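Local coordinates for CalG4 (Micromonospora echinospora, PDB 3IA7), which is a two-domain protein of the GT-B fold superfamily, with a C-terminal domain related to the erythromycin biosynthesis protein CIII family, at residues 77-81 with 155-161; 57-61 with 85-90. One frame throughout, in Å; residues are numbered along the deposited sequence.

Following the chain from its N terminus, strand 53-56, an outermost strand of the seven-stranded parallel sheet, leads into loop segment 57-61. Helix 75-98 comes next and serves both contacts: its first turns, 77-81, belong to contact 1 and its middle, 85-90, to contact 2. Contact 2 closes the short connection from the edge strand as the helix folds back over residues 57-61. Contact 1 closes a much longer excursion, with 73 residues between its segments, through strands 105-109 and 127-131 to the start of helix 159-170. Because their segments alternate, the two closures cross, and the helix ties the loop after the sheet's edge strand to the start of helix 159-170. The centres of contact 1 and contact 2 are about 16 Å apart.

Contact 1: residues 77-81 with 155-161; sequences TQLHL and PADVEAV
This is a packing contact without hydrogen bonds, largely through carbon atoms, at the periphery of the N-terminal domain, where the start of helix 75-98 meets the turn leading into helix 159-170. Residues 77-81 are helical; P155 to D157 form a 3-10 turn, and V158, extended at phi/psi -98/120, takes the N-cap position before the second helix. CA atoms of H80 and P155 lie 6.5 Å apart, those of L81 and V161 6.3 Å. H80 points its CA-to-CB bond toward the turn, and its m rotamer sets the ring against P155, whose CB sits 3.9 Å from the H80 ring centroid, almost on its normal: a CH-pi contact suited to proline's compact ring. H80 CB also meets V161 CG2 at 3.6 Å. T77 OG1 touches V158 CG1 (3.5 Å), while T77 CG2 meets A160 CB (3.9 Å), whose small methyl permits close approach. L81 CD2 reaches V161 CG2 (4.0 Å) and A160 O (3.8 Å). Such van der Waals packing joins two helices of the N-terminal Rossmann-like domain of a GT-B protein.

Contact 2: residues 57-61 with 85-90; sequences YKSEF and RENVAI
Helix residues 85-90 run opposite in direction to segment 57-61, with CA atoms of E86 and E60 5.7 Å apart and those of I90 and Y57 6.0 Å apart. Y57, K58 and S59 are extended (phi/psi -128/161, -100/118, -78/135); the chain then turns at E60 (-55/-23) and F61 (-82/-2). R85, long enough to reach across from an exposed position, makes a salt bridge from NE to E60 OE1 at 2.8 Å; a water accepts from R85 NH2 (3.2 Å) and donates to E60 OE1 (2.7 Å), closing a second path. Buried E86, chi1 t and chi2 p, spends its charge on three donors: its OE2 accepts from Y57 OH (2.7 Å) and S59 OG (2.6 Å), its OE1 from E60 N (2.7 Å). The edge of the F61 ring also approaches, with CD2 3.4 Å from E86 OE2. A89, one turn after R85, is small enough for its CB to lie 3.6 Å from K58 O and 3.9 Å from Y57 CD1. I90 then lays CG1 over the face of the Y57 ring, 3.6 Å from the centroid, a CH-pi contact; Y57, chi1 p, is thus held at its face and at its hydroxyl, which also bonds Q13 N. Within the loop, S59 OG accepts from F61 N at 3.1 Å, forming an ST turn. A buried glutamate carboxylate thus holds the loop between an edge strand and its following helix in a Rossmann-like domain, as in the GT-B fold.

Contact 1: residues 77-81 with 155-161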
loop_
_atom_site.group_PDB
_atom_site.type_symbol
_atom_site.label_atom_id
_atom_site.label_comp_id
_atom_site.label_asym_id
_atom_site.label_seq_id
_atom_site.Cartn_x
_atom_site.Cartn_y
_atom_site.Cartn_z
ATOM N N THR A 77 31.436 -21.994 1.964
ATOM C CA THR A 77 32.166 -21.405 0.832
ATOM C C THR A 77 31.330 -21.313 -0.441
ATOM O O THR A 77 31.403 -20.300 -1.145
ATOM C CB THR A 77 33.468 -22.165 0.552
ATOM O OG1 THR A 77 34.338 -21.974 1.664
ATOM C CG2 THR A 77 34.183 -21.658 -0.694
ATOM N N GLN A 78 30.552 -22.361 -0.726
ATOM C CA GLN A 78 29.653 -22.382 -1.881
ATOM C C GLN A 78 28.589 -21.303 -1.794
ATOM O O GLN A 78 28.272 -20.664 -2.799
ATOM C CB GLN A 78 29.016 -23.761 -2.064
ATOM C CG GLN A 78 30.026 -24.839 -2.495
ATOM C CD GLN A 78 30.915 -24.365 -3.636
ATOM O OE1 GLN A 78 30.442 -23.704 -4.587
ATOM N NE2 GLN A 78 32.210 -24.671 -3.541
ATOM N N LEU A 79 28.056 -21.102 -0.589
ATOM C CA LEU A 79 27.116 -20.028 -0.350
ATOM C C LEU A 79 27.717 -18.665 -0.630
ATOM O O LEU A 79 27.063 -17.840 -1.271
ATOM C CB LEU A 79 26.592 -20.047 1.086
ATOM C CG LEU A 79 25.746 -21.242 1.497
ATOM C CD1 LEU A 79 25.333 -21.011 2.965
ATOM C CD2 LEU A 79 24.525 -21.362 0.580
ATOM N N HIS A 80 28.916 -18.397 -0.100
ATOM C CA HIS A 80 29.599 -17.148 -0.434
ATOM C C HIS A 80 29.868 -16.995 -1.930
ATOM O O HIS A 80 29.804 -15.884 -2.456
ATOM C CB HIS A 80 30.921 -17.008 0.296
ATOM C CG HIS A 80 30.795 -17.015 1.797
ATOM N ND1 HIS A 80 29.747 -16.407 2.455
ATOM C CD2 HIS A 80 31.611 -17.503 2.758
ATOM C CE1 HIS A 80 29.913 -16.538 3.761
ATOM N NE2 HIS A 80 31.030 -17.216 3.970
ATOM N N LEU A 81 30.257 -18.076 -2.587
ATOM C CA LEU A 81 30.566 -17.980 -4.031
ATOM C C LEU A 81 29.327 -17.680 -4.864
ATOM O O LEU A 81 29.410 -16.915 -5.851
ATOM C CB LEU A 81 31.322 -19.222 -4.575
ATOM C CG LEU A 81 32.743 -19.385 -3.987
ATOM C CD1 LEU A 81 33.320 -20.729 -4.425
ATOM C CD2 LEU A 81 33.671 -18.246 -4.389
ATOM N N PRO A 155 33.626 -13.764 4.823
ATOM C CA PRO A 155 33.899 -14.241 3.467
ATOM C C PRO A 155 35.220 -13.728 2.894
ATOM O O PRO A 155 35.853 -14.419 2.117
ATOM C CB PRO A 155 32.726 -13.687 2.624
ATOM C CG PRO A 155 31.969 -12.802 3.510
ATOM C CD PRO A 155 32.278 -13.185 4.940
ATOM N N ALA A 156 35.640 -12.535 3.297
ATOM C CA ALA A 156 36.894 -11.947 2.785
ATOM C C ALA A 156 38.093 -12.711 3.304
ATOM O O ALA A 156 39.167 -12.651 2.716
ATOM C CB ALA A 156 36.994 -10.485 3.188
ATOM N N ASP A 157 37.887 -13.454 4.401
ATOM C CA ASP A 157 38.933 -14.294 5.002
ATOM C C ASP A 157 38.915 -15.748 4.534
ATOM O O ASP A 157 39.699 -16.584 5.019
ATOM C CB ASP A 157 38.817 -14.230 6.519
ATOM C CG ASP A 157 39.280 -12.883 7.080
ATOM O OD1 ASP A 157 40.196 -12.290 6.462
ATOM O OD2 ASP A 157 38.735 -12.425 8.119
ATOM N N VAL A 158 38.032 -16.049 3.588
ATOM C CA VAL A 158 38.004 -17.356 2.926
ATOM C C VAL A 158 38.746 -17.266 1.588
ATOM O O VAL A 158 38.365 -16.490 0.705
ATOM C CB VAL A 158 36.535 -17.871 2.725
ATOM C CG1 VAL A 158 36.518 -19.263 2.045
ATOM C CG2 VAL A 158 35.714 -17.861 4.028
ATOM N N GLU A 159 39.803 -18.078 1.441
ATOM C CA GLU A 159 40.677 -18.060 0.287
ATOM C C GLU A 159 39.983 -18.073 -1.101
ATOM O O GLU A 159 40.331 -17.259 -1.962
ATOM C CB GLU A 159 41.713 -19.208 0.366
ATOM C CG GLU A 159 42.482 -19.418 -0.914
ATOM C CD GLU A 159 43.226 -18.180 -1.352
ATOM O OE1 GLU A 159 43.670 -17.403 -0.476
ATOM O OE2 GLU A 159 43.377 -17.993 -2.579
ATOM N N ALA A 160 39.046 -19.009 -1.305
ATOM C CA ALA A 160 38.302 -19.151 -2.581
ATOM C C ALA A 160 37.512 -17.870 -2.956
ATOM O O ALA A 160 37.372 -17.524 -4.149
ATOM C CB ALA A 160 37.338 -20.355 -2.496
ATOM N N VAL A 161 36.979 -17.193 -1.939
ATOM C CA VAL A 161 36.183 -15.974 -2.105
ATOM C C VAL A 161 37.097 -14.759 -2.294
ATOM O O VAL A 161 36.901 -13.951 -3.191
ATOM C CB VAL A 161 35.254 -15.743 -0.901
ATOM C CG1 VAL A 161 34.387 -14.478 -1.081
ATOM C CG2 VAL A 161 34.365 -16.975 -0.678
#

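Contact 2: residues 57-61 with 85-90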
loop_
_atom_site.group_PDB
_atom_site.type_symbol
_atom_site.label_atom_id
_atom_site.label_comp_id
_atom_site.label_asym_id
_atom_site.label_seq_id
_atom_site.Cartn_x
_atom_site.Cartn_y
_atom_site.Cartn_z
ATOM N N TYR A 57 18.052 -9.770 -15.521
ATOM C CA TYR A 57 19.226 -10.596 -15.310
ATOM C C TYR A 57 18.734 -12.012 -14.972
ATOM O O TYR A 57 17.564 -12.221 -14.590
ATOM C CB TYR A 57 20.153 -9.964 -14.217
ATOM C CG TYR A 57 19.808 -10.325 -12.767
ATOM C CD1 TYR A 57 20.454 -11.401 -12.115
ATOM C CD2 TYR A 57 18.812 -9.629 -12.059
ATOM C CE1 TYR A 57 20.145 -11.725 -10.776
ATOM C CE2 TYR A 57 18.529 -9.952 -10.725
ATOM C CZ TYR A 57 19.209 -10.987 -10.100
ATOM O OH TYR A 57 18.882 -11.354 -8.789
ATOM N N LYS A 58 19.651 -12.965 -15.131
ATOM C CA LYS A 58 19.430 -14.348 -14.825
ATOM C C LYS A 58 20.045 -14.650 -13.461
ATOM O O LYS A 58 21.256 -14.518 -13.259
ATOM C CB LYS A 58 20.102 -15.217 -15.884
ATOM C CG LYS A 58 20.175 -16.697 -15.486
ATOM C CD LYS A 58 18.861 -17.386 -15.737
ATOM C CE LYS A 58 19.023 -18.921 -15.618
ATOM N NZ LYS A 58 17.636 -19.517 -15.630
ATOM N N SER A 59 19.184 -15.039 -12.535
ATOM C CA SER A 59 19.627 -15.341 -11.177
ATOM C C SER A 59 20.283 -16.672 -11.042
ATOM O O SER A 59 19.765 -17.697 -11.543
ATOM C CB SER A 59 18.444 -15.271 -10.201
ATOM O OG SER A 59 18.856 -15.438 -8.869
ATOM N N GLU A 60 21.398 -16.660 -10.319
ATOM C CA GLU A 60 22.056 -17.898 -9.857
ATOM C C GLU A 60 21.127 -18.807 -9.057
ATOM O O GLU A 60 21.312 -20.021 -9.016
ATOM C CB GLU A 60 23.295 -17.561 -9.026
ATOM C CG GLU A 60 24.360 -16.837 -9.826
ATOM C CD GLU A 60 25.103 -17.749 -10.812
ATOM O OE1 GLU A 60 25.576 -18.824 -10.417
ATOM O OE2 GLU A 60 25.192 -17.379 -11.999
ATOM N N PHE A 61 20.090 -18.219 -8.481
ATOM C CA PHE A 61 19.191 -18.935 -7.590
ATOM C C PHE A 61 18.106 -19.752 -8.320
ATOM O O PHE A 61 17.304 -20.457 -7.681
ATOM C CB PHE A 61 18.617 -17.958 -6.556
ATOM C CG PHE A 61 19.672 -17.386 -5.635
ATOM C CD1 PHE A 61 20.335 -18.210 -4.722
ATOM C CD2 PHE A 61 20.034 -16.051 -5.701
ATOM C CE1 PHE A 61 21.311 -17.700 -3.889
ATOM C CE2 PHE A 61 21.012 -15.546 -4.884
ATOM C CZ PHE A 61 21.647 -16.362 -3.974
ATOM N N ARG A 85 28.709 -14.595 -7.440
ATOM C CA ARG A 85 28.189 -14.809 -8.790
ATOM C C ARG A 85 26.914 -14.018 -9.052
ATOM O O ARG A 85 26.744 -13.468 -10.141
ATOM C CB ARG A 85 27.951 -16.281 -9.115
ATOM C CG ARG A 85 29.226 -17.139 -9.224
ATOM C CD ARG A 85 28.941 -18.486 -9.868
ATOM N NE ARG A 85 27.962 -19.282 -9.128
ATOM C CZ ARG A 85 28.263 -20.115 -8.132
ATOM N NH1 ARG A 85 29.528 -20.274 -7.747
ATOM N NH2 ARG A 85 27.295 -20.797 -7.522
ATOM N N GLU A 86 26.024 -13.959 -8.068
ATOM C CA GLU A 86 24.773 -13.202 -8.207
ATOM C C GLU A 86 25.047 -11.700 -8.352
ATOM O O GLU A 86 24.412 -11.028 -9.202
ATOM C CB GLU A 86 23.873 -13.427 -6.959
ATOM C CG GLU A 86 22.427 -12.855 -7.136
ATOM C CD GLU A 86 21.541 -13.694 -8.049
ATOM O OE1 GLU A 86 22.053 -14.498 -8.856
ATOM O OE2 GLU A 86 20.303 -13.528 -7.967
ATOM N N ASN A 87 25.971 -11.170 -7.530
ATOM C CA ASN A 87 26.430 -9.780 -7.728
ATOM C C ASN A 87 26.944 -9.580 -9.170
ATOM O O ASN A 87 26.605 -8.593 -9.825
ATOM C CB ASN A 87 27.529 -9.441 -6.728
ATOM C CG ASN A 87 26.957 -8.896 -5.430
ATOM O OD1 ASN A 87 26.842 -7.692 -5.292
ATOM N ND2 ASN A 87 26.509 -9.783 -4.514
ATOM N N VAL A 88 27.789 -10.503 -9.625
ATOM C CA VAL A 88 28.351 -10.428 -10.997
ATOM C C VAL A 88 27.258 -10.512 -12.108
ATOM O O VAL A 88 27.329 -9.817 -13.143
ATOM C CB VAL A 88 29.460 -11.499 -11.223
ATOM C CG1 VAL A 88 29.895 -11.565 -12.694
ATOM C CG2 VAL A 88 30.702 -11.184 -10.351
ATOM N N ALA A 89 26.256 -11.352 -11.893
ATOM C CA ALA A 89 25.129 -11.471 -12.831
ATOM C C ALA A 89 24.441 -10.110 -13.042
ATOM O O ALA A 89 24.169 -9.720 -14.179
ATOM C CB ALA A 89 24.131 -12.543 -12.341
ATOM N N ILE A 90 24.200 -9.406 -11.948
ATOM C CA ILE A 90 23.553 -8.084 -11.948
ATOM C C ILE A 90 24.458 -7.029 -12.586
ATOM O O ILE A 90 24.016 -6.258 -13.470
ATOM C CB ILE A 90 23.167 -7.667 -10.490
ATOM C CG1 ILE A 90 21.983 -8.559 -9.985
ATOM C CG2 ILE A 90 22.776 -6.133 -10.419
ATOM C CD1 ILE A 90 21.854 -8.583 -8.502
HETATM O O HOH W 1 24.552 -21.029 -9.242
#